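Local coordinates for protein glycosyltransferase (duf1792) (Streptococcus sanguinis, PDB 5V4A) that binds UDP as the C-terminal GT-D-type glycosyltransferase domain of a longer streptococcal protein and probably transfers sugars from nucleotide-activated donors, at residues 259-262 / 263-266; 228-232 / 233-237; 121-124 / 125-128. All blocks are in the same frame, centred on the assembly; numbering follows the deposited sequence.

Contact 1: 259-262 / 263-266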
# COMPACT_ATOMS: atom_id res chain seq x y z
N ASP A 259 11.08 -14.17 -25.79
CA ASP A 259 9.85 -14.91 -26.02
C ASP A 259 9.16 -15.13 -24.68
O ASP A 259 9.69 -15.81 -23.80
CB ASP A 259 10.13 -16.24 -26.72
CG ASP A 259 8.87 -16.82 -27.34
OD1 ASP A 259 7.87 -16.09 -27.46
OD2 ASP A 259 8.89 -18.02 -27.71
N ASP A 260 7.95 -14.59 -24.54
CA ASP A 260 7.20 -14.72 -23.29
C ASP A 260 5.84 -15.30 -23.64
O ASP A 260 5.04 -14.65 -24.32
CB ASP A 260 7.08 -13.37 -22.59
CG ASP A 260 6.64 -13.50 -21.14
OD1 ASP A 260 5.49 -13.93 -20.88
OD2 ASP A 260 7.47 -13.18 -20.27
N GLN A 261 5.60 -16.54 -23.20
CA GLN A 261 4.39 -17.25 -23.57
C GLN A 261 3.16 -16.76 -22.81
O GLN A 261 2.05 -16.85 -23.34
CB GLN A 261 4.57 -18.75 -23.36
CG GLN A 261 5.50 -19.40 -24.37
CD GLN A 261 4.95 -19.30 -25.77
OE1 GLN A 261 5.63 -18.86 -26.70
NE2 GLN A 261 3.69 -19.71 -25.94
N ALA A 262 3.32 -16.28 -21.58
CA ALA A 262 2.18 -15.67 -20.90
C ALA A 262 1.74 -14.40 -21.61
O ALA A 262 0.55 -14.19 -21.85
CB ALA A 262 2.52 -15.39 -19.43
N TYR A 263 2.71 -13.54 -21.96
CA TYR A 263 2.40 -12.32 -22.69
C TYR A 263 1.68 -12.64 -24.00
O TYR A 263 0.62 -12.07 -24.30
CB TYR A 263 3.68 -11.52 -22.96
CG TYR A 263 3.52 -10.33 -23.90
CD1 TYR A 263 3.83 -10.45 -25.25
CD2 TYR A 263 3.12 -9.09 -23.42
CE1 TYR A 263 3.70 -9.37 -26.11
CE2 TYR A 263 2.99 -8.00 -24.27
CZ TYR A 263 3.28 -8.15 -25.61
OH TYR A 263 3.17 -7.07 -26.46
N ASP A 264 2.24 -13.57 -24.78
CA ASP A 264 1.64 -13.94 -26.06
C ASP A 264 0.18 -14.34 -25.89
O ASP A 264 -0.68 -13.93 -26.67
CB ASP A 264 2.39 -15.10 -26.71
CG ASP A 264 3.76 -14.70 -27.24
OD1 ASP A 264 4.02 -13.48 -27.35
OD2 ASP A 264 4.56 -15.62 -27.55
N SER A 265 -0.10 -15.15 -24.87
CA SER A 265 -1.44 -15.67 -24.64
C SER A 265 -2.40 -14.61 -24.13
O SER A 265 -3.60 -14.89 -24.07
CB SER A 265 -1.39 -16.82 -23.63
OG SER A 265 -1.13 -16.36 -22.31
N GLN A 266 -1.91 -13.47 -23.68
CA GLN A 266 -2.79 -12.44 -23.14
C GLN A 266 -3.27 -11.47 -24.21
O GLN A 266 -4.17 -10.68 -23.95
CB GLN A 266 -2.11 -11.65 -22.03
CG GLN A 266 -1.91 -12.45 -20.74
CD GLN A 266 -0.78 -11.91 -19.89
OE1 GLN A 266 -0.22 -10.85 -20.18
NE2 GLN A 266 -0.43 -12.63 -18.82
O HOH W 1 6.90 -13.69 -27.64
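Asp260 is the N-cap of the short helix 261-266, and its carboxylate meets the backbone NH of Tyr263 in the first turn. CG lies anti to the backbone N (chi1 -165°), which brings the carboxylate back over the helix end; Asp260 OD1 accepts from Tyr263 N at 3.0 Å, on its anti side and somewhat out of the carboxylate plane. Asp260 O receives Asp264 N, also at 3.0 Å and nearly straight, so Asp260 satisfies two NH groups of the opening turn. One step on, Ser265 N bonds to Gln261 O. The carboxylates of Asp259 and Asp264 come close, OD1 to OD2 3.3 Å, an approach probably unfavourable in itself. A water lies between them, 2.6 Å from Asp259 OD1 and 2.9 Å from Asp264 OD1, and can donate to either. The Tyr263 ring leads away from the cap and makes a cation-pi contact with Arg152, packing also on Ile170 of strand 165-171. The amide oxygen of Gln266 is taken up by Arg168 on that strand. Ser265 turns its hydroxyl back along the helix (chi1 72°), and OG donates to Ala262 O at 2.8 Å.

Contact 2: 228-232 / 233-237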
# COMPACT_ATOMS: atom_id res chain seq x y z
N TYR A 228 9.63 0.15 -12.04
CA TYR A 228 9.64 -1.07 -11.24
C TYR A 228 10.90 -1.90 -11.52
O TYR A 228 11.51 -2.45 -10.59
CB TYR A 228 8.40 -1.91 -11.53
CG TYR A 228 8.13 -3.04 -10.56
CD1 TYR A 228 7.86 -2.78 -9.22
CD2 TYR A 228 8.13 -4.36 -10.98
CE1 TYR A 228 7.57 -3.80 -8.33
CE2 TYR A 228 7.85 -5.39 -10.10
CZ TYR A 228 7.58 -5.11 -8.78
OH TYR A 228 7.31 -6.13 -7.88
N GLU A 229 11.30 -2.00 -12.78
CA GLU A 229 12.53 -2.72 -13.09
C GLU A 229 13.72 -2.08 -12.41
O GLU A 229 14.53 -2.76 -11.76
CB GLU A 229 12.74 -2.79 -14.60
CG GLU A 229 11.76 -3.68 -15.31
CD GLU A 229 12.18 -5.13 -15.35
OE1 GLU A 229 11.40 -5.94 -15.88
OE2 GLU A 229 13.30 -5.47 -14.87
N TRP A 230 13.82 -0.74 -12.49
CA TRP A 230 14.92 -0.06 -11.82
C TRP A 230 14.87 -0.27 -10.31
O TRP A 230 15.91 -0.49 -9.67
CB TRP A 230 14.90 1.43 -12.15
CG TRP A 230 15.25 1.71 -13.57
CD1 TRP A 230 16.13 1.02 -14.34
CD2 TRP A 230 14.74 2.77 -14.39
NE1 TRP A 230 16.19 1.56 -15.60
CE2 TRP A 230 15.35 2.65 -15.65
CE3 TRP A 230 13.82 3.80 -14.18
CZ2 TRP A 230 15.07 3.52 -16.71
CZ3 TRP A 230 13.55 4.67 -15.23
CH2 TRP A 230 14.17 4.52 -16.47
N PHE A 231 13.66 -0.22 -9.73
CA PHE A 231 13.50 -0.47 -8.30
C PHE A 231 13.97 -1.88 -7.93
O PHE A 231 14.74 -2.06 -6.98
CB PHE A 231 12.02 -0.24 -7.91
CG PHE A 231 11.63 -0.76 -6.56
CD1 PHE A 231 12.08 -0.15 -5.40
CD2 PHE A 231 10.72 -1.80 -6.44
CE1 PHE A 231 11.68 -0.61 -4.14
CE2 PHE A 231 10.30 -2.26 -5.18
CZ PHE A 231 10.79 -1.66 -4.03
N GLN A 232 13.57 -2.89 -8.70
CA GLN A 232 13.92 -4.26 -8.34
C GLN A 232 15.42 -4.53 -8.49
O GLN A 232 15.97 -5.36 -7.76
CB GLN A 232 13.14 -5.26 -9.19
CG GLN A 232 11.63 -5.12 -9.10
CD GLN A 232 11.01 -6.05 -8.10
OE1 GLN A 232 11.17 -5.88 -6.89
NE2 GLN A 232 10.30 -7.06 -8.60
N MET A 233 16.08 -3.85 -9.42
CA MET A 233 17.52 -4.00 -9.61
C MET A 233 18.30 -3.09 -8.67
O MET A 233 19.53 -3.20 -8.59
CB MET A 233 17.86 -3.75 -11.09
CG MET A 233 18.23 -2.35 -11.43
SD MET A 233 18.64 -2.24 -13.19
CE MET A 233 17.31 -3.23 -13.86
N GLY A 234 17.61 -2.21 -7.94
CA GLY A 234 18.29 -1.23 -7.11
C GLY A 234 19.15 -0.26 -7.90
O GLY A 234 20.21 0.16 -7.41
N ALA A 235 18.73 0.08 -9.13
CA ALA A 235 19.53 0.94 -9.98
C ALA A 235 19.64 2.34 -9.39
O ALA A 235 18.75 2.82 -8.69
CB ALA A 235 18.92 1.04 -11.38
N SER A 236 20.76 2.99 -9.69
CA SER A 236 20.97 4.40 -9.38
C SER A 236 20.95 5.28 -10.61
O SER A 236 20.94 6.50 -10.48
CB SER A 236 22.30 4.59 -8.62
OG SER A 236 22.17 4.22 -7.25
N HIS A 237 20.97 4.68 -11.81
CA HIS A 237 20.85 5.40 -13.08
C HIS A 237 19.77 4.74 -13.93
O HIS A 237 19.36 3.61 -13.68
CB HIS A 237 22.18 5.42 -13.85
CG HIS A 237 23.35 5.86 -13.03
ND1 HIS A 237 24.17 4.97 -12.36
CD2 HIS A 237 23.84 7.09 -12.75
CE1 HIS A 237 25.11 5.63 -11.71
NE2 HIS A 237 24.93 6.92 -11.93
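Helix 224-233 ends in a Schellman motif, where segment 233-237 turns back on the last turn held by 228-232. Met233 N still makes a regular helical bond to Glu229 O. Gly234 then adopts positive phi (62°), and two bonds close the motif: Ala235 N donates to Trp230 O at 2.9 Å, and inside that loop Gly234 N donates to Phe231 O at 3.0 Å, reaching this carbonyl from well above its plane. The reversal at the glycine sets Ala235 beside the last turn, its CB directed at the helix. The indole of Trp230 is the centre of the side-chain packing. Trp230 CD1 lies 4.1 Å from Ala235 CB, which approaches obliquely, while the carbonyl oxygen of His237 sits over one face of the indole, 4.2 Å above the plane and toward the rim. Val239 O accepts from the indole NE1, tying the ring to the same outgoing loop, and the Trp230 side chain is about 4 Å from that of the UDP-binding Arg116. Met233 supplies a Met-aromatic contact at the edge: SD is 5.4 Å from the centroid of the five-membered ring of Trp230, almost in its plane. A bend at chi3 (43°) folds the end of the methionine back toward the helix, leaving its CE 3.5 Å from Glu229 O.

Contact 3: 121-124 / 125-128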
# COMPACT_ATOMS: atom_id res chain seq x y z
N LEU A 121 13.77 9.99 -7.52
CA LEU A 121 13.62 10.39 -6.13
C LEU A 121 14.98 10.46 -5.43
O LEU A 121 15.76 9.51 -5.49
CB LEU A 121 12.74 9.40 -5.37
CG LEU A 121 11.23 9.29 -5.56
CD1 LEU A 121 10.67 8.52 -4.37
CD2 LEU A 121 10.57 10.65 -5.68
N GLU A 122 15.24 11.57 -4.73
CA GLU A 122 16.45 11.66 -3.94
C GLU A 122 16.48 10.59 -2.85
O GLU A 122 17.48 9.88 -2.69
CB GLU A 122 16.59 13.05 -3.32
CG GLU A 122 17.88 13.24 -2.54
CD GLU A 122 19.12 12.94 -3.37
OE1 GLU A 122 19.27 13.54 -4.46
OE2 GLU A 122 19.93 12.10 -2.93
N ASP A 123 15.38 10.44 -2.12
CA ASP A 123 15.27 9.45 -1.05
C ASP A 123 14.37 8.33 -1.55
O ASP A 123 13.17 8.52 -1.73
CB ASP A 123 14.73 10.08 0.23
CG ASP A 123 14.51 9.06 1.33
OD1 ASP A 123 15.06 7.94 1.25
OD2 ASP A 123 13.78 9.37 2.30
N LYS A 124 14.95 7.15 -1.76
CA LYS A 124 14.21 6.01 -2.29
C LYS A 124 13.61 5.12 -1.21
O LYS A 124 12.97 4.12 -1.54
CB LYS A 124 15.13 5.21 -3.21
CG LYS A 124 15.61 6.02 -4.40
CD LYS A 124 16.80 5.36 -5.08
CE LYS A 124 16.96 5.80 -6.53
NZ LYS A 124 17.01 7.28 -6.73
N THR A 125 13.77 5.47 0.08
CA THR A 125 13.15 4.72 1.17
C THR A 125 11.66 4.46 0.99
O THR A 125 11.22 3.32 1.24
CB THR A 125 13.38 5.46 2.50
OG1 THR A 125 14.76 5.78 2.65
CG2 THR A 125 12.96 4.57 3.69
N PRO A 126 10.82 5.43 0.59
CA PRO A 126 9.38 5.15 0.54
C PRO A 126 8.91 4.45 -0.72
O PRO A 126 7.73 4.05 -0.78
CB PRO A 126 8.74 6.55 0.66
CG PRO A 126 9.77 7.51 0.22
CD PRO A 126 11.12 6.83 0.25
N SER A 127 9.79 4.25 -1.72
CA SER A 127 9.36 3.69 -3.00
C SER A 127 8.67 2.34 -2.84
O SER A 127 7.67 2.06 -3.53
CB SER A 127 10.56 3.55 -3.94
OG SER A 127 11.10 4.81 -4.26
N VAL A 128 9.16 1.50 -1.92
CA VAL A 128 8.57 0.19 -1.69
C VAL A 128 7.10 0.32 -1.36
O VAL A 128 6.27 -0.50 -1.78
CB VAL A 128 9.37 -0.56 -0.59
CG1 VAL A 128 9.28 0.17 0.72
CG2 VAL A 128 8.84 -1.97 -0.42
O HOH W 2 12.16 1.42 -1.11
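Asp123, Lys124 and Thr125 carry this contact, an Asx turn that runs straight into a type I beta turn (Lys124 to Ser127) ahead of helix 127-138. OD1 of Asp123 is gripped twice by Thr125. Thr125 OG1 donates to the syn lone pair of Asp123 OD1 at 2.6 Å, and Thr125 N reaches the same oxygen at 3.0 Å, from above the carboxylate plane. OG1 of Thr125 stands beside its own backbone N (chi1 -51°), which lets the hydroxyl reach the oxygen that the NH also uses. Lys124 bridges the two turns: its carbonyl O accepts Ser127 N at 3.2 Å, and a water 2.9 Å from the same oxygen can donate to it while accepting from Val128 N. The lysine side chain runs back the other way, its amino group NZ donating to Leu121 O at 2.8 Å in the carbonyl plane; NZ is also bonded to Ile119 O, and the chain makes a cation-pi contact with Tyr118. Pro126 packs its CD 3.3 Å from Asp123 O and touches Asp16 of the second subunit. Two donors on one carboxylate oxygen would favour the ionised form of Asp123. The ammonium separately holds two loop carbonyls, and polar bonds secure both turns leading into the helix.

From the N terminus the order is contact 3, contact 2, contact 1. Each closes a local turn within one continuous piece of chain, and they follow in series without nesting or crossing. Contact 3 leads the loop after strand 110-111 into helix 127-138; contact 2 ends helix 224-233; contact 1 starts helix 261-266, which runs into strand 267-270 at the edge of the five-stranded parallel sheet. Contacts 2 and 3 touch, Phe231 CZ lying 3.7 Å from Val128 CA, so the end of one helix packs on the start of another. Contact 1 stands apart, its nearest atoms about 9 Å from contact 2 and about 22 Å from contact 3.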